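Local atomic coordinates of lipoxygenase (Cyanothece sp., PDB entry 5EK8), a protein that binds a non-heme iron and, as a 9R-lipoxygenase, probably inserts both atoms of molecular oxygen into polyunsaturated fatty acids. Residues K4-T7 / I8-E11; N381-R384 / L385-T388; A549-I552 / D553-K556. One frame throughout, in Å; residues are numbered along the deposited sequence.

Interaction 1. Residues K4-T7 / I8-E11; sequences KTKT and IFDE
Ile8 N gives its hydrogen to Lys4 O at 3.0 Å, and Phe9 N does the same to Thr5 O, almost straight at 175°: the regular i to i+4 bonding of helix 2-21. Asp10 N reaches Lys6 O at 2.9 Å with a more bent bond and adds a weak one to Thr7 O, which Glu11 N also takes at 2.9 Å. The four carbonyls of Lys4 to Thr7 and the four N-H groups of Ile8 to Glu11 are thus paired with each other, and the hydroxyls turn back as well. Thr7 OG1, held beside its own N (chi1 -74°), bonds to Thr3 O, and Thr5 OG1 makes a weak bond to Ser2 O. On the open side, with Thr5 and Asp10, the bent Lys6 chain brings NZ obliquely to Phe9 CD2, 4.1 Å away. Lys6 NZ stays 5.3 Å from Asp10 OD1, too far for a salt bridge, so any attraction is probably weak; that carboxylate has a long, weak ion pair with Lys13. Lys4, Thr7 and Glu11 face helix 188-214, on Thr213, Thr209 and Ala206 respectively, and Glu11 pairs with Lys205. The chemistry implies a turn joined to that helix by packing as well as by charge.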
ATOM      1  N   LYS A   4      -3.656 -31.497 -12.681  1.00120.55           N
ATOM      2  CA  LYS A   4      -2.232 -31.607 -12.991  1.00110.17           C
ATOM      3  C   LYS A   4      -1.875 -31.075 -14.373  1.00 98.68           C
ATOM      4  O   LYS A   4      -0.939 -30.276 -14.514  1.00 91.81           O
ATOM      5  CB  LYS A   4      -1.768 -33.060 -12.844  1.00114.54           C
ATOM      6  CG  LYS A   4      -1.743 -33.520 -11.388  1.00119.61           C
ATOM      7  CD  LYS A   4      -0.851 -34.735 -11.162  1.00120.55           C
ATOM      8  CE  LYS A   4      -1.451 -36.022 -11.719  1.00122.37           C
ATOM      9  NZ  LYS A   4      -0.661 -37.227 -11.302  1.00122.75           N
ATOM     10  N   THR A   5      -2.621 -31.507 -15.386  1.00 93.53           N
ATOM     11  CA  THR A   5      -2.377 -31.064 -16.753  1.00 88.16           C
ATOM     12  C   THR A   5      -2.471 -29.544 -16.880  1.00 85.70           C
ATOM     13  O   THR A   5      -1.553 -28.891 -17.400  1.00 87.06           O
ATOM     14  CB  THR A   5      -3.365 -31.713 -17.745  1.00 87.04           C
ATOM     15  OG1 THR A   5      -4.711 -31.404 -17.365  1.00 96.10           O
ATOM     16  CG2 THR A   5      -3.187 -33.229 -17.777  1.00 84.55           C
ATOM     17  N   LYS A   6      -3.581 -28.986 -16.406  1.00 88.05           N
ATOM     18  CA  LYS A   6      -3.801 -27.545 -16.475  1.00 86.84           C
ATOM     19  C   LYS A   6      -2.771 -26.757 -15.671  1.00 82.41           C
ATOM     20  O   LYS A   6      -2.337 -25.687 -16.093  1.00 82.87           O
ATOM     21  CB  LYS A   6      -5.213 -27.191 -15.997  1.00 90.36           C
ATOM     22  CG  LYS A   6      -6.334 -27.684 -16.911  1.00 96.31           C
ATOM     23  CD  LYS A   6      -5.935 -27.640 -18.387  1.00 95.50           C
ATOM     24  CE  LYS A   6      -5.811 -26.223 -18.925  1.00 91.18           C
ATOM     25  NZ  LYS A   6      -5.139 -26.225 -20.252  1.00 87.93           N
ATOM     26  N   THR A   7      -2.391 -27.279 -14.510  1.00 78.19           N
ATOM     27  CA  THR A   7      -1.359 -26.648 -13.698  1.00 71.24           C
ATOM     28  C   THR A   7      -0.065 -26.536 -14.497  1.00 68.81           C
ATOM     29  O   THR A   7       0.546 -25.462 -14.572  1.00 70.13           O
ATOM     30  CB  THR A   7      -1.113 -27.433 -12.397  1.00 68.72           C
ATOM     31  OG1 THR A   7      -2.203 -27.207 -11.499  1.00 72.61           O
ATOM     32  CG2 THR A   7       0.168 -26.992 -11.730  1.00 67.74           C
ATOM     33  N   ILE A   8       0.334 -27.647 -15.111  1.00 64.19           N
ATOM     34  CA  ILE A   8       1.552 -27.662 -15.912  1.00 64.03           C
ATOM     35  C   ILE A   8       1.495 -26.625 -17.036  1.00 63.58           C
ATOM     36  O   ILE A   8       2.381 -25.762 -17.141  1.00 62.54           O
ATOM     37  CB  ILE A   8       1.808 -29.055 -16.511  1.00 60.98           C
ATOM     38  CG1 ILE A   8       2.117 -30.058 -15.400  1.00 60.54           C
ATOM     39  CG2 ILE A   8       2.962 -29.008 -17.492  1.00 58.55           C
ATOM     40  CD1 ILE A   8       2.532 -31.419 -15.900  1.00 59.51           C
ATOM     41  N   PHE A   9       0.442 -26.693 -17.854  1.00 65.10           N
ATOM     42  CA  PHE A   9       0.307 -25.766 -18.979  1.00 64.67           C
ATOM     43  C   PHE A   9       0.267 -24.318 -18.509  1.00 61.99           C
ATOM     44  O   PHE A   9       0.660 -23.411 -19.238  1.00 62.24           O
ATOM     45  CB  PHE A   9      -0.946 -26.074 -19.803  1.00 72.44           C
ATOM     46  CG  PHE A   9      -0.826 -27.304 -20.660  1.00 82.14           C
ATOM     47  CD1 PHE A   9       0.138 -27.383 -21.647  1.00 85.40           C
ATOM     48  CD2 PHE A   9      -1.690 -28.373 -20.490  1.00 91.50           C
ATOM     49  CE1 PHE A   9       0.253 -28.513 -22.437  1.00 90.05           C
ATOM     50  CE2 PHE A   9      -1.585 -29.508 -21.279  1.00 94.03           C
ATOM     51  CZ  PHE A   9      -0.611 -29.578 -22.254  1.00 92.65           C
ATOM     52  N   ASP A  10      -0.216 -24.103 -17.290  1.00 62.81           N
ATOM     53  CA  ASP A  10      -0.327 -22.751 -16.758  1.00 63.04           C
ATOM     54  C   ASP A  10       1.037 -22.219 -16.354  1.00 59.69           C
ATOM     55  O   ASP A  10       1.367 -21.067 -16.639  1.00 60.05           O
ATOM     56  CB  ASP A  10      -1.285 -22.699 -15.561  1.00 65.16           C
ATOM     57  CG  ASP A  10      -2.752 -22.700 -15.974  1.00 67.24           C
ATOM     58  OD1 ASP A  10      -3.048 -22.424 -17.160  1.00 64.11           O
ATOM     59  OD2 ASP A  10      -3.606 -22.961 -15.097  1.00 68.48           O
ATOM     60  N   GLU A  11       1.821 -23.054 -15.678  1.00 59.52           N
ATOM     61  CA  GLU A  11       3.188 -22.681 -15.317  1.00 61.79           C
ATOM     62  C   GLU A  11       4.008 -22.379 -16.567  1.00 57.11           C
ATOM     63  O   GLU A  11       4.709 -21.357 -16.648  1.00 59.28           O
ATOM     64  CB  GLU A  11       3.856 -23.790 -14.502  1.00 67.49           C
ATOM     65  CG  GLU A  11       3.243 -23.998 -13.132  1.00 73.98           C
ATOM     66  CD  GLU A  11       3.373 -22.770 -12.248  1.00 78.76           C
ATOM     67  OE1 GLU A  11       4.489 -22.205 -12.185  1.00 81.07           O
ATOM     68  OE2 GLU A  11       2.357 -22.365 -11.631  1.00 75.08           O
TER

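Interaction 2. Residues N381-R384 / L385-T388; sequences NPIR and LMLT
Ile383 O accepts from Leu387 N at 2.8 Å and also from Met386 N, which lies well above the carbonyl plane, so the opening of helix 383-391 mixes i+4 with i+3 bonding. Arg384 O has three donors: Thr388 N, with an N-H...O angle of 167°, Leu387 N, and the hydroxyl Thr388 OG1 at 2.6 Å, which comes in above the carbonyl plane. A valine in place of Thr388 would probably leave Arg384 O to its backbone donors and lose the tie that fixes the rotation of this side chain. Before the turn that leads into the helix, Asn381 OD1 accepts from Ile383 N, a capping bond of 3.2 Å, in the carbonyl plane and on a lone pair. Asparagine suits this buried spot because its amide faces two ways, ND2 giving a hydrogen to Glu481 O while OD1 accepts; Pro382 follows, with no N-H to satisfy in the turn. Arg384 has CG anti to its backbone N (chi1 166°), which carries the chain past Leu385 and lays CG 3.8 Å from Thr388 CG2. Its guanidinium has weak bonds from NH2 to Arg379 O and from NH1 to Asn122 OD1. Apolar residues line another side: Ile383 runs alongside both Leu387, with CG2 and CD1 3.7 Å apart, and Met386, whose extended chain puts SD 4.1 Å from Ile383 CD1. The two branched chains and the unbranched, pliable methionine pack against two long helices: Ile383 and Met386 meet Phe471 and Phe470 of helix 451-473, and Ile383, Met386 and Leu387 meet Leu555, Cys559 and Ile562 of helix 549-574. Pro382 packs on helix 475-480, and the weak arginine bond reaches strand 115-126.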
ATOM      1  N   ASN A 381      -3.909  23.218  -5.481  1.00 56.07           N
ATOM      2  CA  ASN A 381      -3.341  23.327  -4.142  1.00 55.63           C
ATOM      3  C   ASN A 381      -1.979  22.634  -4.020  1.00 54.96           C
ATOM      4  O   ASN A 381      -1.854  21.438  -4.285  1.00 54.57           O
ATOM      5  CB  ASN A 381      -4.317  22.760  -3.110  1.00 52.92           C
ATOM      6  CG  ASN A 381      -4.026  23.246  -1.706  1.00 54.17           C
ATOM      7  OD1 ASN A 381      -2.917  23.082  -1.195  1.00 53.12           O
ATOM      8  ND2 ASN A 381      -5.021  23.863  -1.077  1.00 55.90           N
ATOM      9  N   PRO A 382      -0.951  23.396  -3.615  1.00 54.89           N
ATOM     10  CA  PRO A 382       0.438  22.951  -3.448  1.00 55.87           C
ATOM     11  C   PRO A 382       0.584  21.636  -2.688  1.00 58.43           C
ATOM     12  O   PRO A 382       1.554  20.916  -2.922  1.00 66.13           O
ATOM     13  CB  PRO A 382       1.089  24.096  -2.652  1.00 57.51           C
ATOM     14  CG  PRO A 382       0.023  25.140  -2.463  1.00 60.67           C
ATOM     15  CD  PRO A 382      -1.076  24.847  -3.426  1.00 57.92           C
ATOM     16  N   ILE A 383      -0.358  21.330  -1.802  1.00 52.06           N
ATOM     17  CA  ILE A 383      -0.320  20.085  -1.039  1.00 51.09           C
ATOM     18  C   ILE A 383      -0.305  18.869  -1.978  1.00 50.68           C
ATOM     19  O   ILE A 383       0.265  17.822  -1.651  1.00 50.59           O
ATOM     20  CB  ILE A 383      -1.506  20.001  -0.059  1.00 50.47           C
ATOM     21  CG1 ILE A 383      -1.334  21.040   1.047  1.00 48.65           C
ATOM     22  CG2 ILE A 383      -1.605  18.623   0.573  1.00 51.46           C
ATOM     23  CD1 ILE A 383      -0.085  20.833   1.873  1.00 46.26           C
ATOM     24  N   ARG A 384      -0.911  19.027  -3.152  1.00 49.42           N
ATOM     25  CA  ARG A 384      -0.809  18.026  -4.211  1.00 55.46           C
ATOM     26  C   ARG A 384       0.645  17.642  -4.473  1.00 59.88           C
ATOM     27  O   ARG A 384       1.024  16.469  -4.386  1.00 59.14           O
ATOM     28  CB  ARG A 384      -1.433  18.547  -5.502  1.00 57.14           C
ATOM     29  CG  ARG A 384      -1.065  17.722  -6.724  1.00 59.89           C
ATOM     30  CD  ARG A 384      -0.930  18.601  -7.952  1.00 62.15           C
ATOM     31  NE  ARG A 384      -1.196  17.859  -9.178  1.00 61.35           N
ATOM     32  CZ  ARG A 384      -1.449  18.427 -10.350  1.00 63.55           C
ATOM     33  NH1 ARG A 384      -1.691  17.675 -11.414  1.00 66.43           N
ATOM     34  NH2 ARG A 384      -1.466  19.750 -10.454  1.00 63.70           N
ATOM     35  N   LEU A 385       1.454  18.658  -4.764  1.00 60.58           N
ATOM     36  CA  LEU A 385       2.879  18.493  -5.032  1.00 56.79           C
ATOM     37  C   LEU A 385       3.589  17.759  -3.905  1.00 55.70           C
ATOM     38  O   LEU A 385       4.641  17.152  -4.107  1.00 61.04           O
ATOM     39  CB  LEU A 385       3.534  19.861  -5.253  1.00 55.33           C
ATOM     40  CG  LEU A 385       3.730  20.337  -6.696  1.00 53.86           C
ATOM     41  CD1 LEU A 385       2.493  20.091  -7.539  1.00 52.78           C
ATOM     42  CD2 LEU A 385       4.096  21.810  -6.714  1.00 56.04           C
ATOM     43  N   MET A 386       3.000  17.812  -2.720  1.00 52.71           N
ATOM     44  CA  MET A 386       3.594  17.197  -1.549  1.00 50.42           C
ATOM     45  C   MET A 386       3.120  15.760  -1.350  1.00 55.93           C
ATOM     46  O   MET A 386       3.884  14.910  -0.888  1.00 61.33           O
ATOM     47  CB  MET A 386       3.281  18.035  -0.317  1.00 47.44           C
ATOM     48  CG  MET A 386       3.534  17.343   1.000  1.00 48.32           C
ATOM     49  SD  MET A 386       3.203  18.454   2.370  1.00 79.22           S
ATOM     50  CE  MET A 386       3.551  17.370   3.739  1.00 44.66           C
ATOM     51  N   LEU A 387       1.873  15.482  -1.731  1.00 53.59           N
ATOM     52  CA  LEU A 387       1.264  14.184  -1.433  1.00 54.02           C
ATOM     53  C   LEU A 387       1.301  13.174  -2.584  1.00 58.45           C
ATOM     54  O   LEU A 387       1.551  11.989  -2.355  1.00 60.77           O
ATOM     55  CB  LEU A 387      -0.183  14.378  -0.982  1.00 55.16           C
ATOM     56  CG  LEU A 387      -0.369  14.826   0.467  1.00 54.03           C
ATOM     57  CD1 LEU A 387      -1.847  14.944   0.807  1.00 50.35           C
ATOM     58  CD2 LEU A 387       0.328  13.856   1.406  1.00 52.31           C
ATOM     59  N   THR A 388       1.054  13.634  -3.808  1.00 57.08           N
ATOM     60  CA  THR A 388       0.980  12.738  -4.967  1.00 57.36           C
ATOM     61  C   THR A 388       2.166  11.765  -5.167  1.00 56.11           C
ATOM     62  O   THR A 388       1.934  10.591  -5.464  1.00 51.86           O
ATOM     63  CB  THR A 388       0.796  13.538  -6.275  1.00 59.12           C
ATOM     64  OG1 THR A 388       1.572  14.739  -6.220  1.00 63.65           O
ATOM     65  CG2 THR A 388      -0.662  13.907  -6.468  1.00 61.51           C
TER

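Interaction 3. Residues A549-I552 / D553-K556; sequences ATDI and DNLK
The first turns of helix 549-574, the helix that farther along supplies the iron ligands His570 and Asn574, are closed by Asp553 N bonding to Ala549 O at 2.9 Å. Asn554 N to Thr550 O and Leu555 N to Asp551 O continue the pattern, and Lys556 N meets Ile552 O at 2.9 Å with an angle of 167°. With CG1 of Ile552 beside the backbone N (chi1 -69°), CG2 is left opposite that N and comes 3.6 Å from Lys556 CD as the two chains pass each other aslant. The lysine's aliphatic part thus packs on a branched chain while NZ forms a salt bridge with Asp468 of helix 451-473. At this alpha-helix start Asp551 N makes a weak bond to Ser548 OG just before it, and the acidic side chain of Asp551 is probably favoured by that end of the helix dipole; its OD2 also has a weak bond to Thr542. Thr550 and Asn554 run alongside, CG2 and ND2 4.2 Å apart, and ND2 gives a hydrogen to Ile541 O, a carbonyl in a loop that an amide suits well. Leu555, buried and apolar, packs on Ile541, on Trp482 and Ile485 of helix 482-495 and on Phe471, which Ile552 also touches.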
ATOM      1  N   ALA A 549      -5.954  27.818  12.289  1.00 56.56           N
ATOM      2  CA  ALA A 549      -4.853  27.163  12.990  1.00 58.13           C
ATOM      3  C   ALA A 549      -5.142  25.674  13.184  1.00 60.26           C
ATOM      4  O   ALA A 549      -4.310  24.811  12.868  1.00 63.49           O
ATOM      5  CB  ALA A 549      -4.601  27.836  14.329  1.00 56.79           C
ATOM      6  N   THR A 550      -6.339  25.387  13.681  1.00 58.98           N
ATOM      7  CA  THR A 550      -6.797  24.017  13.873  1.00 59.46           C
ATOM      8  C   THR A 550      -6.777  23.214  12.579  1.00 59.40           C
ATOM      9  O   THR A 550      -6.183  22.140  12.521  1.00 59.69           O
ATOM     10  CB  THR A 550      -8.222  23.985  14.455  1.00 54.65           C
ATOM     11  OG1 THR A 550      -8.191  24.475  15.800  1.00 58.16           O
ATOM     12  CG2 THR A 550      -8.773  22.567  14.454  1.00 47.00           C
ATOM     13  N   ASP A 551      -7.427  23.741  11.546  1.00 60.17           N
ATOM     14  CA  ASP A 551      -7.552  23.035  10.275  1.00 58.37           C
ATOM     15  C   ASP A 551      -6.190  22.786   9.629  1.00 56.13           C
ATOM     16  O   ASP A 551      -5.926  21.694   9.121  1.00 55.59           O
ATOM     17  CB  ASP A 551      -8.458  23.818   9.319  1.00 59.73           C
ATOM     18  CG  ASP A 551      -9.918  23.786   9.736  1.00 64.82           C
ATOM     19  OD1 ASP A 551     -10.319  22.834  10.443  1.00 61.40           O
ATOM     20  OD2 ASP A 551     -10.666  24.713   9.356  1.00 70.51           O
ATOM     21  N   ILE A 552      -5.334  23.803   9.659  1.00 55.83           N
ATOM     22  CA  ILE A 552      -3.986  23.691   9.120  1.00 54.56           C
ATOM     23  C   ILE A 552      -3.206  22.613   9.866  1.00 56.62           C
ATOM     24  O   ILE A 552      -2.556  21.777   9.243  1.00 55.22           O
ATOM     25  CB  ILE A 552      -3.228  25.034   9.198  1.00 53.92           C
ATOM     26  CG1 ILE A 552      -3.826  26.054   8.223  1.00 53.28           C
ATOM     27  CG2 ILE A 552      -1.757  24.838   8.886  1.00 49.74           C
ATOM     28  CD1 ILE A 552      -3.483  25.792   6.769  1.00 52.12           C
ATOM     29  N   ASP A 553      -3.284  22.621  11.195  1.00 58.93           N
ATOM     30  CA  ASP A 553      -2.604  21.601  11.993  1.00 59.04           C
ATOM     31  C   ASP A 553      -3.125  20.204  11.674  1.00 54.65           C
ATOM     32  O   ASP A 553      -2.351  19.246  11.586  1.00 55.21           O
ATOM     33  CB  ASP A 553      -2.756  21.893  13.485  1.00 67.84           C
ATOM     34  CG  ASP A 553      -1.949  23.097  13.924  1.00 81.76           C
ATOM     35  OD1 ASP A 553      -0.969  23.441  13.226  1.00 87.75           O
ATOM     36  OD2 ASP A 553      -2.294  23.695  14.967  1.00 86.76           O
ATOM     37  N   ASN A 554      -4.438  20.098  11.503  1.00 51.90           N
ATOM     38  CA  ASN A 554      -5.068  18.860  11.062  1.00 52.74           C
ATOM     39  C   ASN A 554      -4.457  18.351   9.766  1.00 52.57           C
ATOM     40  O   ASN A 554      -4.069  17.184   9.662  1.00 53.53           O
ATOM     41  CB  ASN A 554      -6.573  19.062  10.873  1.00 54.17           C
ATOM     42  CG  ASN A 554      -7.355  18.898  12.158  1.00 52.50           C
ATOM     43  OD1 ASN A 554      -6.796  18.575  13.207  1.00 52.10           O
ATOM     44  ND2 ASN A 554      -8.661  19.127  12.084  1.00 54.49           N
ATOM     45  N   LEU A 555      -4.374  19.240   8.780  1.00 53.66           N
ATOM     46  CA  LEU A 555      -3.819  18.894   7.480  1.00 54.54           C
ATOM     47  C   LEU A 555      -2.357  18.469   7.589  1.00 58.96           C
ATOM     48  O   LEU A 555      -1.955  17.476   6.989  1.00 60.59           O
ATOM     49  CB  LEU A 555      -3.957  20.067   6.511  1.00 54.41           C
ATOM     50  CG  LEU A 555      -3.616  19.732   5.058  1.00 53.86           C
ATOM     51  CD1 LEU A 555      -4.462  18.554   4.580  1.00 49.80           C
ATOM     52  CD2 LEU A 555      -3.821  20.947   4.165  1.00 54.23           C
ATOM     53  N   LYS A 556      -1.573  19.217   8.359  1.00 58.52           N
ATOM     54  CA  LYS A 556      -0.170  18.883   8.591  1.00 53.90           C
ATOM     55  C   LYS A 556      -0.029  17.483   9.179  1.00 55.07           C
ATOM     56  O   LYS A 556       0.845  16.713   8.771  1.00 60.38           O
ATOM     57  CB  LYS A 556       0.480  19.914   9.518  1.00 49.25           C
ATOM     58  CG  LYS A 556       0.588  21.305   8.922  1.00 47.12           C
ATOM     59  CD  LYS A 556       0.576  22.367  10.005  0.36 51.73           C
ATOM     60  CE  LYS A 556       1.958  22.614  10.568  1.00 55.08           C
ATOM     61  NZ  LYS A 556       2.766  23.481   9.676  1.00 56.13           N
TER

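Interactions 2 and 3 are neighbours, their centres 15 Å apart, and they touch where Ile383 CG1 packs 4.0 Å from Leu555 CD2. Helix 383-391 therefore lies against the early part of helix 549-574, and Phe471 of helix 451-473 meets Ile383 as well as Ile552 and Leu555. Interaction 1 is remote, its centre about 47 Å from that of interaction 2 and 56 Å from that of interaction 3, on the other side of the chain's centre. None of the three lies at the iron. Interaction 3 is linked to it along its own helix, whose last turns carry His570 and Asn574; His359, His364 and Ile668 complete the site.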